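PDB 2YVU: probable adenylyl-sulfate kinase from Aeropyrum pernix, which probably catalyses the ATP-dependent 3'-phosphorylation of adenosine 5'-phosphosulfate to 3'-phosphoadenylyl sulfate, the activated form of sulfate. Local coordinates for residues 121-124 with 125-128; 72-75 with 76-79; 105-109 with 110-114. One frame throughout, in Å; residues are numbered along the deposited sequence.

Contact 1 of 3, residues 121-124 with 125-128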
loop_
_atom_site.group_PDB
_atom_site.type_symbol
_atom_site.label_atom_id
_atom_site.label_comp_id
_atom_site.label_asym_id
_atom_site.label_seq_id
_atom_site.Cartn_x
_atom_site.Cartn_y
_atom_site.Cartn_z
ATOM N N ALA A 121 24.850 6.260 -12.230
ATOM C CA ALA A 121 25.155 7.586 -12.752
ATOM C C ALA A 121 25.894 8.369 -11.655
ATOM O O ALA A 121 25.472 8.377 -10.509
ATOM C CB ALA A 121 23.861 8.310 -13.121
ATOM N N SER A 122 26.991 9.036 -11.992
ATOM C CA SER A 122 27.712 9.784 -10.975
ATOM C C SER A 122 26.947 11.023 -10.566
ATOM O O SER A 122 26.070 11.500 -11.286
ATOM C CB SER A 122 29.082 10.216 -11.485
ATOM O OG SER A 122 28.943 11.272 -12.409
ATOM N N LEU A 123 27.302 11.539 -9.394
ATOM C CA LEU A 123 26.708 12.739 -8.833
ATOM C C LEU A 123 26.913 13.936 -9.768
ATOM O O LEU A 123 25.992 14.694 -10.027
ATOM C CB LEU A 123 27.383 13.050 -7.499
ATOM C CG LEU A 123 26.642 13.842 -6.426
ATOM C CD1 LEU A 123 27.674 14.653 -5.665
ATOM C CD2 LEU A 123 25.575 14.742 -7.025
ATOM N N GLU A 124 28.136 14.113 -10.249
ATOM C CA GLU A 124 28.436 15.235 -11.127
ATOM C C GLU A 124 27.671 15.069 -12.416
ATOM O O GLU A 124 27.267 16.046 -13.035
ATOM C CB GLU A 124 29.931 15.305 -11.442
ATOM C CG GLU A 124 30.819 15.528 -10.238
ATOM C CD GLU A 124 32.292 15.627 -10.614
ATOM O OE1 GLU A 124 32.730 14.920 -11.547
ATOM O OE2 GLU A 124 33.019 16.405 -9.963
ATOM N N GLU A 125 27.485 13.816 -12.825
ATOM C CA GLU A 125 26.763 13.551 -14.047
ATOM C C GLU A 125 25.294 13.911 -13.930
ATOM O O GLU A 125 24.757 14.521 -14.843
ATOM C CB GLU A 125 26.919 12.082 -14.480
ATOM C CG GLU A 125 26.073 11.733 -15.712
ATOM C CD GLU A 125 26.492 12.496 -16.984
ATOM O OE1 GLU A 125 25.657 12.618 -17.913
ATOM O OE2 GLU A 125 27.654 12.961 -17.065
ATOM N N VAL A 126 24.624 13.561 -12.832
ATOM C CA VAL A 126 23.205 13.915 -12.744
ATOM C C VAL A 126 23.031 15.424 -12.576
ATOM O O VAL A 126 22.040 15.984 -13.022
ATOM C CB VAL A 126 22.429 13.146 -11.605
ATOM C CG1 VAL A 126 22.421 11.660 -11.913
ATOM C CG2 VAL A 126 23.047 13.387 -10.236
ATOM N N ILE A 127 23.999 16.087 -11.954
ATOM C CA ILE A 127 23.906 17.533 -11.792
ATOM C C ILE A 127 24.081 18.189 -13.180
ATOM O O ILE A 127 23.277 19.025 -13.599
ATOM C CB ILE A 127 24.985 18.053 -10.825
ATOM C CG1 ILE A 127 24.621 17.667 -9.385
ATOM C CG2 ILE A 127 25.095 19.566 -10.939
ATOM C CD1 ILE A 127 25.730 17.934 -8.372
ATOM N N ARG A 128 25.123 17.769 -13.888
ATOM C CA ARG A 128 25.430 18.277 -15.225
ATOM C C ARG A 128 24.252 18.074 -16.193
ATOM O O ARG A 128 23.972 18.911 -17.051
ATOM C CB ARG A 128 26.680 17.552 -15.763
ATOM C CG ARG A 128 27.773 18.456 -16.323
ATOM C CD ARG A 128 29.176 17.849 -16.119
ATOM N NE ARG A 128 29.246 16.452 -16.536
ATOM C CZ ARG A 128 30.092 15.557 -16.036
ATOM N NH1 ARG A 128 30.959 15.904 -15.096
ATOM N NH2 ARG A 128 30.045 14.299 -16.452
#

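Contact 2 of 3, residues 72-75 with 76-79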
loop_
_atom_site.group_PDB
_atom_site.type_symbol
_atom_site.label_atom_id
_atom_site.label_comp_id
_atom_site.label_asym_id
_atom_site.label_seq_id
_atom_site.Cartn_x
_atom_site.Cartn_y
_atom_site.Cartn_z
ATOM N N LYS A 72 9.651 1.386 4.709
ATOM C CA LYS A 72 9.121 0.162 5.288
ATOM C C LYS A 72 7.669 0.025 4.807
ATOM O O LYS A 72 7.180 -1.059 4.519
ATOM C CB LYS A 72 9.154 0.246 6.814
ATOM C CG LYS A 72 8.405 -0.893 7.495
ATOM C CD LYS A 72 8.510 -0.791 9.008
ATOM C CE LYS A 72 7.924 -2.034 9.682
ATOM N NZ LYS A 72 8.007 -1.948 11.179
ATOM N N ARG A 73 6.983 1.152 4.733
ATOM C CA ARG A 73 5.610 1.168 4.292
ATOM C C ARG A 73 5.518 0.712 2.845
ATOM O O ARG A 73 4.649 -0.079 2.491
ATOM C CB ARG A 73 5.053 2.573 4.437
ATOM C CG ARG A 73 3.663 2.704 3.945
ATOM C CD ARG A 73 3.031 3.851 4.661
ATOM N NE ARG A 73 3.661 5.078 4.272
ATOM C CZ ARG A 73 4.001 6.044 5.111
ATOM N NH1 ARG A 73 3.776 5.936 6.418
ATOM N NH2 ARG A 73 4.569 7.122 4.622
ATOM N N ILE A 74 6.419 1.218 2.009
ATOM C CA ILE A 74 6.431 0.828 0.605
ATOM C C ILE A 74 6.701 -0.664 0.481
ATOM O O ILE A 74 6.092 -1.340 -0.335
ATOM C CB ILE A 74 7.514 1.591 -0.188
ATOM C CG1 ILE A 74 7.131 3.076 -0.287
ATOM C CG2 ILE A 74 7.662 0.983 -1.582
ATOM C CD1 ILE A 74 5.722 3.311 -0.841
ATOM N N ALA A 75 7.629 -1.166 1.299
ATOM C CA ALA A 75 7.988 -2.580 1.290
ATOM C C ALA A 75 6.755 -3.459 1.588
ATOM O O ALA A 75 6.569 -4.531 1.031
ATOM C CB ALA A 75 9.064 -2.828 2.339
ATOM N N TRP A 76 5.905 -3.000 2.477
ATOM C CA TRP A 76 4.737 -3.802 2.785
ATOM C C TRP A 76 3.706 -3.803 1.681
ATOM O O TRP A 76 3.122 -4.849 1.382
ATOM C CB TRP A 76 4.132 -3.339 4.088
ATOM C CG TRP A 76 4.750 -4.090 5.218
ATOM C CD1 TRP A 76 5.761 -3.677 6.039
ATOM C CD2 TRP A 76 4.423 -5.423 5.617
ATOM N NE1 TRP A 76 6.078 -4.671 6.929
ATOM C CE2 TRP A 76 5.270 -5.754 6.693
ATOM C CE3 TRP A 76 3.491 -6.368 5.165
ATOM C CZ2 TRP A 76 5.213 -6.999 7.334
ATOM C CZ3 TRP A 76 3.432 -7.610 5.803
ATOM C CH2 TRP A 76 4.289 -7.910 6.878
ATOM N N ILE A 77 3.498 -2.634 1.070
ATOM C CA ILE A 77 2.544 -2.487 -0.022
ATOM C C ILE A 77 3.042 -3.356 -1.174
ATOM O O ILE A 77 2.268 -4.046 -1.828
ATOM C CB ILE A 77 2.459 -1.024 -0.487
ATOM C CG1 ILE A 77 1.915 -0.152 0.655
ATOM C CG2 ILE A 77 1.631 -0.921 -1.757
ATOM C CD1 ILE A 77 1.925 1.382 0.375
ATOM N N ALA A 78 4.343 -3.321 -1.409
ATOM C CA ALA A 78 4.942 -4.132 -2.471
ATOM C C ALA A 78 4.778 -5.625 -2.169
ATOM O O ALA A 78 4.502 -6.414 -3.045
ATOM C CB ALA A 78 6.429 -3.801 -2.607
ATOM N N ARG A 79 4.961 -6.001 -0.913
ATOM C CA ARG A 79 4.841 -7.397 -0.522
ATOM C C ARG A 79 3.395 -7.896 -0.714
ATOM O O ARG A 79 3.158 -8.987 -1.250
ATOM C CB ARG A 79 5.312 -7.537 0.932
ATOM C CG ARG A 79 4.947 -8.839 1.629
ATOM C CD ARG A 79 5.652 -8.919 2.991
ATOM N NE ARG A 79 5.199 -10.035 3.823
ATOM C CZ ARG A 79 5.759 -10.381 4.985
ATOM N NH1 ARG A 79 6.801 -9.710 5.462
ATOM N NH2 ARG A 79 5.268 -11.392 5.685
#

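Contact 3 of 3, residues 105-109 with 110-114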
loop_
_atom_site.group_PDB
_atom_site.type_symbol
_atom_site.label_atom_id
_atom_site.label_comp_id
_atom_site.label_asym_id
_atom_site.label_seq_id
_atom_site.Cartn_x
_atom_site.Cartn_y
_atom_site.Cartn_z
ATOM N N ARG A 105 14.384 -7.373 3.208
ATOM C CA ARG A 105 13.983 -8.331 4.240
ATOM C C ARG A 105 12.479 -8.544 4.289
ATOM O O ARG A 105 11.992 -9.674 4.358
ATOM C CB ARG A 105 14.435 -7.869 5.634
ATOM C CG ARG A 105 15.922 -7.992 5.912
ATOM C CD ARG A 105 16.215 -8.061 7.430
ATOM N NE ARG A 105 15.727 -6.901 8.186
ATOM C CZ ARG A 105 16.341 -5.721 8.253
ATOM N NH1 ARG A 105 17.486 -5.524 7.610
ATOM N NH2 ARG A 105 15.807 -4.736 8.966
ATOM N N ILE A 106 11.746 -7.442 4.298
ATOM C CA ILE A 106 10.303 -7.509 4.349
ATOM C C ILE A 106 9.769 -8.276 3.160
ATOM O O ILE A 106 8.911 -9.148 3.319
ATOM C CB ILE A 106 9.708 -6.099 4.407
ATOM C CG1 ILE A 106 10.001 -5.509 5.795
ATOM C CG2 ILE A 106 8.218 -6.137 4.069
ATOM C CD1 ILE A 106 9.755 -4.010 5.936
ATOM N N VAL A 107 10.295 -7.993 1.975
ATOM C CA VAL A 107 9.821 -8.693 0.764
ATOM C C VAL A 107 10.210 -10.191 0.749
ATOM O O VAL A 107 9.369 -11.072 0.469
ATOM C CB VAL A 107 10.365 -7.990 -0.521
ATOM C CG1 VAL A 107 9.974 -8.764 -1.775
ATOM C CG2 VAL A 107 9.789 -6.532 -0.596
ATOM N N GLU A 108 11.468 -10.478 1.082
ATOM C CA GLU A 108 11.979 -11.848 1.067
ATOM C C GLU A 108 11.313 -12.745 2.093
ATOM O O GLU A 108 11.180 -13.941 1.872
ATOM C CB GLU A 108 13.501 -11.854 1.259
ATOM C CG GLU A 108 14.212 -11.117 0.143
ATOM C CD GLU A 108 15.698 -11.370 0.096
ATOM O OE1 GLU A 108 16.319 -11.554 1.166
ATOM O OE2 GLU A 108 16.254 -11.358 -1.020
ATOM N N GLU A 109 10.899 -12.158 3.206
ATOM C CA GLU A 109 10.220 -12.889 4.257
ATOM C C GLU A 109 9.003 -13.608 3.660
ATOM O O GLU A 109 8.773 -14.779 3.914
ATOM C CB GLU A 109 9.788 -11.909 5.352
ATOM C CG GLU A 109 8.773 -12.458 6.330
ATOM C CD GLU A 109 8.387 -11.452 7.407
ATOM O OE1 GLU A 109 7.343 -11.657 8.062
ATOM O OE2 GLU A 109 9.125 -10.461 7.601
ATOM N N GLU A 110 8.232 -12.897 2.850
ATOM C CA GLU A 110 7.054 -13.475 2.215
ATOM C C GLU A 110 7.478 -14.526 1.192
ATOM O O GLU A 110 6.633 -15.198 0.605
ATOM C CB GLU A 110 6.275 -12.373 1.488
ATOM C CG GLU A 110 4.959 -12.804 0.858
ATOM C CD GLU A 110 3.868 -13.011 1.894
ATOM O OE1 GLU A 110 3.086 -13.974 1.747
ATOM O OE2 GLU A 110 3.785 -12.200 2.848
ATOM N N GLY A 111 8.781 -14.649 0.953
ATOM C CA GLY A 111 9.252 -15.604 -0.044
ATOM C C GLY A 111 9.223 -15.003 -1.447
ATOM O O GLY A 111 9.331 -15.701 -2.452
ATOM N N ILE A 112 9.096 -13.683 -1.514
ATOM C CA ILE A 112 9.045 -12.980 -2.793
ATOM C C ILE A 112 10.420 -12.541 -3.277
ATOM O O ILE A 112 11.192 -11.954 -2.523
ATOM C CB ILE A 112 8.143 -11.729 -2.679
ATOM C CG1 ILE A 112 6.741 -12.164 -2.276
ATOM C CG2 ILE A 112 8.110 -10.964 -4.003
ATOM C CD1 ILE A 112 5.821 -11.012 -1.956
ATOM N N PRO A 113 10.749 -12.832 -4.545
ATOM C CA PRO A 113 12.036 -12.450 -5.121
ATOM C C PRO A 113 12.173 -10.926 -5.072
ATOM O O PRO A 113 11.229 -10.211 -5.407
ATOM C CB PRO A 113 11.938 -12.957 -6.553
ATOM C CG PRO A 113 11.069 -14.159 -6.404
ATOM C CD PRO A 113 9.990 -13.674 -5.480
ATOM N N PHE A 114 13.334 -10.437 -4.645
ATOM C CA PHE A 114 13.563 -8.999 -4.563
ATOM C C PHE A 114 14.791 -8.672 -5.400
ATOM O O PHE A 114 15.915 -9.012 -5.026
ATOM C CB PHE A 114 13.764 -8.582 -3.100
ATOM C CG PHE A 114 13.952 -7.091 -2.903
ATOM C CD1 PHE A 114 15.229 -6.525 -2.883
ATOM C CD2 PHE A 114 12.852 -6.260 -2.704
ATOM C CE1 PHE A 114 15.405 -5.158 -2.659
ATOM C CE2 PHE A 114 13.012 -4.883 -2.480
ATOM C CZ PHE A 114 14.289 -4.330 -2.455
#

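Contact 1 of 3, residues 121-124 with 125-128
The side chain of Leu-123 lies across that of Ile-127, one helical turn further on. Its CD2 methyl comes to 3.5 Å from Ile-127 CD1, closer than carbons usually pack. Leu-123 CG stands anti to the backbone N (chi1 -154°), and this swings the isobutyl group along the helix toward Ile-127. Ile-127 also touches Phe-146. The contact is the first turn of helix 123-129, just beyond strand 114-120. Ser-122 is its N-cap. The hydroxyl OG of Ser-122 accepts from Glu-125 N at 3.0 Å with a moderately bent N-H...O angle of 143°. The carbonyl O of Ser-122 then takes Val-126 N, which begins the i to i+4 bonding of the helix. Arg-128 N to Glu-124 O, at 2.9 Å, is the straightest of these backbone bonds. Bends at chi2 and chi3 bring the Arg-128 guanidinium back along the helix, with Glu-124 O over one face toward its rim. Its NH2 forms a salt bridge with Glu-125 OE2 at 2.8 Å, though the carboxylate oxygen is tilted 31° from the guanidinium plane. Glu-124 is a looser partner: its OE1 is 4.1 Å from Arg-128 NH1, beyond a salt bridge. Glu-125 OE1 also pairs with Arg-129. On the buried side Ala-121 CB meets Val-126 CG1 at 3.8 Å and also touches Ser-24, a residue of the probable ATP-binding P-loop. The serine thus satisfies a backbone N-H at the helix N-terminus, while acidic residues in this first turn probably interact favourably with the helix dipole and offset the arginine charge.

Contact 2 of 3, residues 72-75 with 76-79
Trp-76 and Lys-72 lie side by side, one turn apart on helix 64-82, and point the same way. The indole CD1 is 4.1 Å from Lys-72 CG, and Lys-72 O sits near the ring plane at its edge, 3.3 Å from the same CD1. Further along, Arg-79 runs by the indole. Its CD lies over the ring toward the rim, and Trp-76 CH2 stands 3.4 Å above the middle of the guanidinium. Arg-73 and Ile-77 make a second parallel pair, with Arg-73 CG 4.2 Å from Ile-77 CD1. The backbone bond from Ala-78 N to Ile-74 O, 2.9 Å, is one of the regular i to i+4 bonds of the helix. The polar ends are held from outside. Lys-72 CG is anti to the backbone N (chi1 170°) and the chain is extended beyond it, which carries NZ to a salt bridge with Glu-58 of the second subunit. Arg-79 is paired with Glu-110 and Glu-109. Trp-76 packs on Thr-55 of the second subunit, and Ile-77 on its own counterpart there. The helix therefore offers an aliphatic and aromatic surface to the dimer interface. Acidic partners probably balance the charges of Lys-72 and Arg-79, whereas Arg-73 is held by Ser-57 and faces Arg-73 of the second subunit.

Contact 3 of 3, residues 105-109 with 110-114
This is a helix C-cap, a Schellman motif, where helix 97-109 gives way to the loop that leads into strand 114-120. Gly-111 leaves the helical conformation with a positive phi of 85°, a turn where a CB would be jammed against the preceding carbonyl O. Two bonds run back into the last turn. Ile-112 N donates to Val-107 O at 3.3 Å, and Gly-111 N to Glu-108 O at 2.7 Å. The second donor sits well above the carbonyl plane. Val-107 O also receives a weak bond from Glu-110 N. The apolar part of the motif closes around Val-107. Its CG1, anti to the backbone N (chi1 176°), reaches Ile-112 CB at 3.6 Å, and its CG2 comes obliquely to Phe-114 CD2 at 3.7 Å. Both neighbours cross the valine at about a right angle. Val-15 of strand 14-19 touches all three side chains, and the Phe-114 ring also meets that of Trp-17. Replacing Val-107 with an alanine would probably open a gap between Ile-112 and Phe-114 and leave the Phe-114 ring freer to shift. The acids pair with arginines: Glu-110 with Arg-79 and Arg-83, Glu-109 with Arg-79, Glu-108 with Arg-104. The cap thus ends the helix by satisfying backbone groups and burying hydrocarbon, while carboxylates at the negative end of the helix dipole are probably steadied by their arginine partners.

Overall arrangement
Contacts 2 and 3 lie on the same side of the chain's centre, about 10 Å apart centre to centre, and touch each other, so that helix 64-82 meets helix 97-109 and its trailing loop. Arg-79 links them through Glu-109 and Glu-110. Contact 1 lies on the opposite side, about 29 Å from contact 2 between centres, at the start of a short helix, where Ala-121 lies beside the probable ATP site. Contact 2 is the buried one and faces the second subunit; contacts 1 and 3 are only partly buried. Their chemistry follows: contact 1 starts a helix with a serine cap, contact 3 ends one with a glycine turn, and contact 2 is mid-helix, with its charges paired outside.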